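Local atomic coordinates of fatty acyl CoA synthetase FADD13 (FATTY-ACYL-CoA SYNTHETASE) (Mycobacterium tuberculosis, PDB entry 3R44), a protein that belongs to the ANL superfamily of AMP-binding enzymes, combining a large N-terminal part with a small C-terminal domain. Residues Met21-Gln24 and Arg25-Ser29; Thr191-Ser194 and Val195-Ala199; Glu509-Ser512 and Ala513-Pro516. All blocks are in the same frame, centred on the assembly; numbering follows the deposited sequence.

Contact 1: Met21-Gln24 and Arg25-Ser29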
loop_
_atom_site.group_PDB
_atom_site.type_symbol
_atom_site.label_atom_id
_atom_site.label_comp_id
_atom_site.label_asym_id
_atom_site.label_seq_id
_atom_site.Cartn_x
_atom_site.Cartn_y
_atom_site.Cartn_z
ATOM N N MET A 21 0.085 -21.211 -9.871
ATOM C CA MET A 21 -0.770 -20.354 -10.675
ATOM C C MET A 21 -0.035 -19.725 -11.848
ATOM O O MET A 21 -0.575 -19.625 -12.981
ATOM C CB MET A 21 -1.512 -19.295 -9.843
ATOM C CG MET A 21 -2.535 -18.556 -10.627
ATOM S SD MET A 21 -3.315 -17.194 -9.720
ATOM C CE MET A 21 -1.843 -16.106 -9.710
ATOM N N LEU A 22 1.157 -19.247 -11.617
ATOM C CA LEU A 22 1.950 -18.728 -12.709
ATOM C C LEU A 22 2.187 -19.802 -13.768
ATOM O O LEU A 22 2.141 -19.512 -14.983
ATOM C CB LEU A 22 3.289 -18.200 -12.197
ATOM C CG LEU A 22 4.316 -17.727 -13.221
ATOM C CD1 LEU A 22 3.692 -16.454 -14.015
ATOM C CD2 LEU A 22 5.737 -17.406 -12.666
ATOM N N ARG A 23 2.510 -21.002 -13.332
ATOM C CA ARG A 23 2.722 -22.105 -14.278
ATOM C C ARG A 23 1.468 -22.366 -15.114
ATOM O O ARG A 23 1.548 -22.633 -16.300
ATOM C CB ARG A 23 3.199 -23.369 -13.571
ATOM C CG ARG A 23 3.538 -24.434 -14.523
ATOM C CD ARG A 23 3.424 -25.769 -13.877
ATOM N NE ARG A 23 4.037 -26.801 -14.736
ATOM C CZ ARG A 23 3.366 -27.620 -15.535
ATOM N NH1 ARG A 23 2.029 -27.550 -15.615
ATOM N NH2 ARG A 23 4.038 -28.531 -16.249
ATOM N N GLN A 24 0.312 -22.255 -14.494
ATOM C CA GLN A 24 -0.954 -22.463 -15.188
ATOM C C GLN A 24 -1.193 -21.342 -16.195
ATOM O O GLN A 24 -1.616 -21.614 -17.316
ATOM C CB GLN A 24 -2.085 -22.589 -14.209
ATOM C CG GLN A 24 -2.030 -23.886 -13.431
ATOM C CD GLN A 24 -3.068 -23.983 -12.350
ATOM O OE1 GLN A 24 -3.508 -22.985 -11.812
ATOM N NE2 GLN A 24 -3.465 -25.210 -12.021
ATOM N N ARG A 25 -0.816 -20.104 -15.853
ATOM C CA ARG A 25 -0.945 -18.980 -16.836
ATOM C C ARG A 25 0.020 -19.221 -17.980
ATOM O O ARG A 25 -0.331 -19.027 -19.144
ATOM C CB ARG A 25 -0.763 -17.629 -16.185
ATOM C CG ARG A 25 -0.717 -16.467 -17.171
ATOM C CD ARG A 25 -1.865 -16.340 -18.137
ATOM N NE ARG A 25 -3.108 -16.114 -17.467
ATOM C CZ ARG A 25 -4.280 -16.195 -18.045
ATOM N NH1 ARG A 25 -4.358 -16.522 -19.316
ATOM N NH2 ARG A 25 -5.379 -15.965 -17.349
ATOM N N ALA A 26 1.191 -19.803 -17.665
ATOM C CA ALA A 26 2.140 -20.122 -18.695
ATOM C C ALA A 26 1.672 -21.307 -19.563
ATOM O O ALA A 26 2.227 -21.560 -20.612
ATOM C CB ALA A 26 3.516 -20.403 -18.145
ATOM N N THR A 27 0.688 -22.042 -19.109
ATOM C CA THR A 27 0.122 -23.134 -19.918
ATOM C C THR A 27 -1.075 -22.646 -20.810
ATOM O O THR A 27 -1.245 -23.091 -21.937
ATOM C CB THR A 27 -0.253 -24.316 -18.973
ATOM O OG1 THR A 27 0.875 -24.688 -18.160
ATOM C CG2 THR A 27 -0.770 -25.564 -19.722
ATOM N N VAL A 28 -1.935 -21.792 -20.275
ATOM C CA VAL A 28 -3.052 -21.214 -21.039
ATOM C C VAL A 28 -2.505 -20.289 -22.113
ATOM O O VAL A 28 -3.003 -20.261 -23.250
ATOM C CB VAL A 28 -3.953 -20.381 -20.105
ATOM C CG1 VAL A 28 -5.107 -19.749 -20.850
ATOM C CG2 VAL A 28 -4.486 -21.233 -18.958
ATOM N N SER A 29 -1.487 -19.508 -21.744
ATOM C CA SER A 29 -1.037 -18.372 -22.554
ATOM C C SER A 29 0.461 -18.289 -22.578
ATOM O O SER A 29 0.965 -17.285 -22.160
ATOM C CB SER A 29 -1.471 -17.045 -21.920
ATOM O OG SER A 29 -2.793 -17.071 -21.501
#
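Arg25 gives its backbone N-H to Met21 O one helical turn back, with N and O 2.9 Å apart. Its CB also lies 3.7 Å from Leu22 O. The side chain sets off with CG anti to the backbone N. It then bends twice, at chi2 (54°) and chi3 (63°). These bends bring the flat guanidinium level with the serine four residues on. NH1 donates to Ser29 OG at 2.7 Å, with the oxygen lying in the guanidinium plane. NE and NH2 bind Ala233 O and Met234 O, at the end of helix 223-235. Three partners therefore fix the rotation of the group. The carbonyl oxygens of that helix end would probably favour its positive charge. Ala26 continues the helix with a bond from its N to Leu22 O. This is the last part of helix 18-28, whose buried Leu22 faces helices 46-62 and 79-91. Thr27 turns its hydroxyl back to the backbone. With chi1 at -53°, OG1 sits beside its own N and donates to Arg23 O at 2.9 Å. Arg23 NH1 passes 4.0 Å from Thr27 OG1, at a slant. Thr27 N donates to Gln24 O from above the carbonyl plane. Val28 N donates to the same oxygen at 3.0 Å, so Gln24 O takes two donors. Val28 CG2 packs 3.3 Å from Gln24 O. Ser29 N still bonds Arg25 O, but Ser29 itself leaves helical geometry.

Contact 2: Thr191-Ser194 and Val195-Ala199. With HIS (histidine), chain B.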
loop_
_atom_site.group_PDB
_atom_site.type_symbol
_atom_site.label_atom_id
_atom_site.label_comp_id
_atom_site.label_asym_id
_atom_site.label_seq_id
_atom_site.Cartn_x
_atom_site.Cartn_y
_atom_site.Cartn_z
ATOM N N THR A 191 -0.649 -15.246 3.048
ATOM C CA THR A 191 -0.590 -16.623 2.628
ATOM C C THR A 191 -0.942 -16.705 1.127
ATOM O O THR A 191 -1.250 -15.678 0.455
ATOM C CB THR A 191 -1.609 -17.454 3.399
ATOM O OG1 THR A 191 -2.928 -16.918 3.124
ATOM C CG2 THR A 191 -1.256 -17.489 4.939
ATOM N N HIS A 192 -0.777 -17.906 0.564
ATOM C CA HIS A 192 -1.133 -18.128 -0.824
ATOM C C HIS A 192 -2.648 -17.808 -0.944
ATOM O O HIS A 192 -3.089 -17.198 -1.907
ATOM C CB HIS A 192 -0.857 -19.554 -1.295
ATOM C CG HIS A 192 0.602 -19.895 -1.379
ATOM N ND1 HIS A 192 1.298 -19.965 -2.571
ATOM C CD2 HIS A 192 1.526 -20.024 -0.400
ATOM C CE1 HIS A 192 2.575 -20.209 -2.318
ATOM N NE2 HIS A 192 2.736 -20.295 -1.008
ATOM N N GLU A 193 -3.429 -18.218 0.034
ATOM C CA GLU A 193 -4.865 -17.979 0.021
ATOM C C GLU A 193 -5.210 -16.507 0.066
ATOM O O GLU A 193 -6.083 -16.083 -0.670
ATOM C CB GLU A 193 -5.561 -18.695 1.189
ATOM C CG GLU A 193 -7.014 -18.268 1.440
ATOM C CD GLU A 193 -7.665 -19.069 2.589
ATOM O OE1 GLU A 193 -7.356 -18.779 3.760
ATOM O OE2 GLU A 193 -8.435 -20.017 2.337
ATOM N N SER A 194 -4.570 -15.736 0.957
ATOM C CA SER A 194 -4.923 -14.305 1.052
ATOM C C SER A 194 -4.538 -13.511 -0.173
ATOM O O SER A 194 -5.245 -12.651 -0.628
ATOM C CB SER A 194 -4.469 -13.719 2.430
ATOM O OG SER A 194 -3.042 -13.681 2.578
ATOM N N VAL A 195 -3.391 -13.840 -0.740
ATOM C CA VAL A 195 -2.877 -13.213 -1.906
ATOM C C VAL A 195 -3.782 -13.537 -3.102
ATOM O O VAL A 195 -4.148 -12.664 -3.906
ATOM C CB VAL A 195 -1.396 -13.755 -2.120
ATOM C CG1 VAL A 195 -0.883 -13.560 -3.474
ATOM C CG2 VAL A 195 -0.476 -13.121 -1.073
ATOM N N HIS A 196 -4.123 -14.805 -3.226
ATOM C CA HIS A 196 -5.037 -15.225 -4.282
ATOM C C HIS A 196 -6.389 -14.505 -4.138
ATOM O O HIS A 196 -6.967 -14.056 -5.126
ATOM C CB HIS A 196 -5.239 -16.719 -4.235
ATOM C CG HIS A 196 -6.380 -17.199 -5.078
ATOM N ND1 HIS A 196 -7.617 -17.516 -4.548
ATOM C CD2 HIS A 196 -6.481 -17.362 -6.417
ATOM C CE1 HIS A 196 -8.424 -17.881 -5.535
ATOM N NE2 HIS A 196 -7.752 -17.815 -6.677
ATOM N N SER A 197 -6.884 -14.414 -2.912
ATOM C CA SER A 197 -8.181 -13.764 -2.683
ATOM C C SER A 197 -8.132 -12.290 -3.052
ATOM O O SER A 197 -9.054 -11.766 -3.657
ATOM C CB SER A 197 -8.609 -13.952 -1.245
ATOM O OG SER A 197 -8.991 -15.304 -1.050
ATOM N N ALA A 198 -7.046 -11.633 -2.711
ATOM C CA ALA A 198 -6.911 -10.237 -3.003
ATOM C C ALA A 198 -6.800 -10.053 -4.485
ATOM O O ALA A 198 -7.398 -9.137 -5.025
ATOM C CB ALA A 198 -5.637 -9.674 -2.298
ATOM N N ALA A 199 -6.048 -10.930 -5.157
ATOM C CA ALA A 199 -5.883 -10.812 -6.612
ATOM C C ALA A 199 -7.265 -11.030 -7.254
ATOM O O ALA A 199 -7.685 -10.298 -8.154
ATOM C CB ALA A 199 -4.822 -11.842 -7.135
HETATM N N HIS B . -9.109 -21.122 -3.116
HETATM C CA HIS B . -7.639 -21.260 -3.246
HETATM C C HIS B . -6.938 -20.402 -2.216
HETATM O O HIS B . -6.158 -20.824 -1.359
HETATM C CB HIS B . -7.232 -20.879 -4.685
HETATM C CG HIS B . -5.792 -20.526 -4.864
HETATM N ND1 HIS B . -5.171 -20.615 -6.098
HETATM C CD2 HIS B . -4.843 -20.082 -3.989
HETATM C CE1 HIS B . -3.906 -20.231 -5.973
HETATM N NE2 HIS B . -3.687 -19.893 -4.709
HETATM O OXT HIS B . -7.152 -19.193 -2.223
#
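His196 and Glu193 stand one turn apart and both meet the bound histidine. Ligand CG lies over one face of the His196 ring, 3.4 Å from His196 CG, and the rest of the ligand ring runs out past that face, roughly parallel to it. Ligand CB also covers this ring, 3.3 Å from His196 CE1. Ligand OXT is 2.9 Å from His196 ND1. A first torsion of 167° leaves the His196 ring leaning away from the preceding turn, facing the ligand. Glu193 meets the ligand with its aliphatic part rather than its carboxylate. Its CB lies 3.4 Å from ligand O. His192 is turned another way, and its ND1 is hydrogen-bonded to Ile18 N. Residues 192-199 are the first two turns of helix 192-205. Thr191, the last residue of strand 186-191, is the N-cap and closes a capping box with Ser194. Ser194 N donates to Thr191 OG1 at 3.0 Å. In return Thr191 N donates to Ser194 OG at 2.9 Å, almost straight at 173°. Ser194 has chi1 at 67°, which turns OG back to the N-cap residue, where it is also hydrogen-bonded to His190 ND1. Val195 packs CG2 3.1 Å from Thr191 O, and its N bonds that same oxygen. Its side chain also touches Leu173 and Phe174 of strand 172-178. His196 N, Ser197 N and Ala198 N donate to His192 O, Glu193 O and Ser194 O in turn.

Contact 3: Glu509-Ser512 and Ala513-Pro516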
loop_
_atom_site.group_PDB
_atom_site.type_symbol
_atom_site.label_atom_id
_atom_site.label_comp_id
_atom_site.label_asym_id
_atom_site.label_seq_id
_atom_site.Cartn_x
_atom_site.Cartn_y
_atom_site.Cartn_z
ATOM N N GLU A 509 6.175 19.053 12.085
ATOM C CA GLU A 509 7.474 19.677 11.955
ATOM C C GLU A 509 7.404 21.158 12.277
ATOM O O GLU A 509 8.273 21.713 12.943
ATOM C CB GLU A 509 7.971 19.578 10.507
ATOM C CG GLU A 509 8.643 18.280 10.089
ATOM C CD GLU A 509 8.874 18.224 8.551
ATOM O OE1 GLU A 509 9.156 19.288 7.929
ATOM O OE2 GLU A 509 8.751 17.123 7.965
ATOM N N GLN A 510 6.408 21.820 11.716
ATOM C CA GLN A 510 6.252 23.249 11.908
ATOM C C GLN A 510 6.137 23.589 13.379
ATOM O O GLN A 510 6.865 24.471 13.883
ATOM C CB GLN A 510 5.010 23.728 11.174
ATOM C CG GLN A 510 5.177 23.899 9.661
ATOM C CD GLN A 510 3.904 24.318 8.998
ATOM O OE1 GLN A 510 2.830 24.229 9.586
ATOM N NE2 GLN A 510 4.005 24.812 7.782
ATOM N N TYR A 511 5.235 22.904 14.074
ATOM C CA TYR A 511 4.974 23.208 15.446
ATOM C C TYR A 511 5.838 22.488 16.496
ATOM O O TYR A 511 5.646 22.704 17.690
ATOM C CB TYR A 511 3.463 23.142 15.738
ATOM C CG TYR A 511 2.776 24.136 14.861
ATOM C CD1 TYR A 511 2.825 25.505 15.166
ATOM C CD2 TYR A 511 2.131 23.730 13.695
ATOM C CE1 TYR A 511 2.253 26.448 14.319
ATOM C CE2 TYR A 511 1.545 24.663 12.838
ATOM C CZ TYR A 511 1.591 26.037 13.179
ATOM O OH TYR A 511 1.016 26.976 12.329
ATOM N N SER A 512 6.869 21.756 16.070
ATOM C CA SER A 512 7.801 21.192 17.030
ATOM C C SER A 512 8.488 22.320 17.805
ATOM O O SER A 512 8.899 22.102 18.932
ATOM C CB SER A 512 8.884 20.309 16.381
ATOM O OG SER A 512 9.748 21.128 15.628
ATOM N N ALA A 513 8.561 23.523 17.227
ATOM C CA ALA A 513 9.200 24.655 17.934
ATOM C C ALA A 513 8.388 25.180 19.126
ATOM O O ALA A 513 8.893 26.015 19.884
ATOM C CB ALA A 513 9.469 25.794 16.975
ATOM N N THR A 514 7.141 24.738 19.275
ATOM C CA THR A 514 6.268 25.255 20.327
ATOM C C THR A 514 6.262 24.386 21.589
ATOM O O THR A 514 5.634 24.740 22.573
ATOM C CB THR A 514 4.850 25.444 19.819
ATOM O OG1 THR A 514 4.261 24.185 19.512
ATOM C CG2 THR A 514 4.861 26.339 18.573
ATOM N N VAL A 515 6.981 23.276 21.569
ATOM C CA VAL A 515 6.932 22.364 22.688
ATOM C C VAL A 515 8.337 22.010 23.103
ATOM O O VAL A 515 9.254 22.083 22.286
ATOM C CB VAL A 515 6.120 21.075 22.353
ATOM C CG1 VAL A 515 4.601 21.417 22.333
ATOM C CG2 VAL A 515 6.605 20.457 21.031
ATOM N N PRO A 516 8.520 21.686 24.388
ATOM C CA PRO A 516 9.855 21.391 24.899
ATOM C C PRO A 516 10.480 20.196 24.206
ATOM O O PRO A 516 11.664 20.253 23.880
ATOM C CB PRO A 516 9.585 21.075 26.372
ATOM C CG PRO A 516 8.368 21.890 26.694
ATOM C CD PRO A 516 7.519 21.746 25.471
HETATM O O HOH W 1 10.244 20.446 20.439
#
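Thr514 folds back on Tyr511 near the C-terminal end of helix 504-511. Residues Tyr511 to Thr514 form a type I beta turn, closed by Thr514 N donating to Tyr511 O at 3.0 Å. The Thr514 side chain turns to the same oxygen. CB lies 3.6 Å from Tyr511 O. Chi1 of 67° places OG1 between the backbone N and the carbonyl carbon. From there OG1 donates to Tyr511 O at 2.7 Å, in the carbonyl plane. The amide N reaches that oxygen from above the plane, 56° out of it. One carbonyl oxygen thus takes two donors from one residue, which ties the threonine side chain to the turn. CG2, the other branch, comes to the edge of the tyrosine ring, 4.1 Å from Tyr511 CD1. Tyr511, Thr514 and Val515 all touch Leu446 of strand 438-448. Val515 CG2 also rests 3.5 Å from Ser512 O. Ser512 OG reaches back to Glu509 O at 3.1 Å. A weak bond links Val515 N to Ser512 O. A water bridges the same two residues, donating to Ser512 O at 2.6 Å and Val515 O at 2.7 Å.

The contacts come in series along the chain, from 21-29 through 191-199 to 509-516. Contacts 1 and 2 are neighbours, with centres about 17 Å apart and nearest atoms about 5 Å apart. They lie on helices 18-28 and 192-205, both in the part of the chain that belongs to the AMP-binding family. Val195 and His196 touch Ile18 at the start of helix 18-28. Both helices also touch helix 223-235, where Met21, His196 and Ala199 meet Met234. Contact 3 is on the opposite side of the chain's centre. Its centre is about 56 Å from that of contact 1 and 44 Å from that of contact 2. Tyr511, Thr514 and Val515 lie against strand 438-448, far from the histidine pocket.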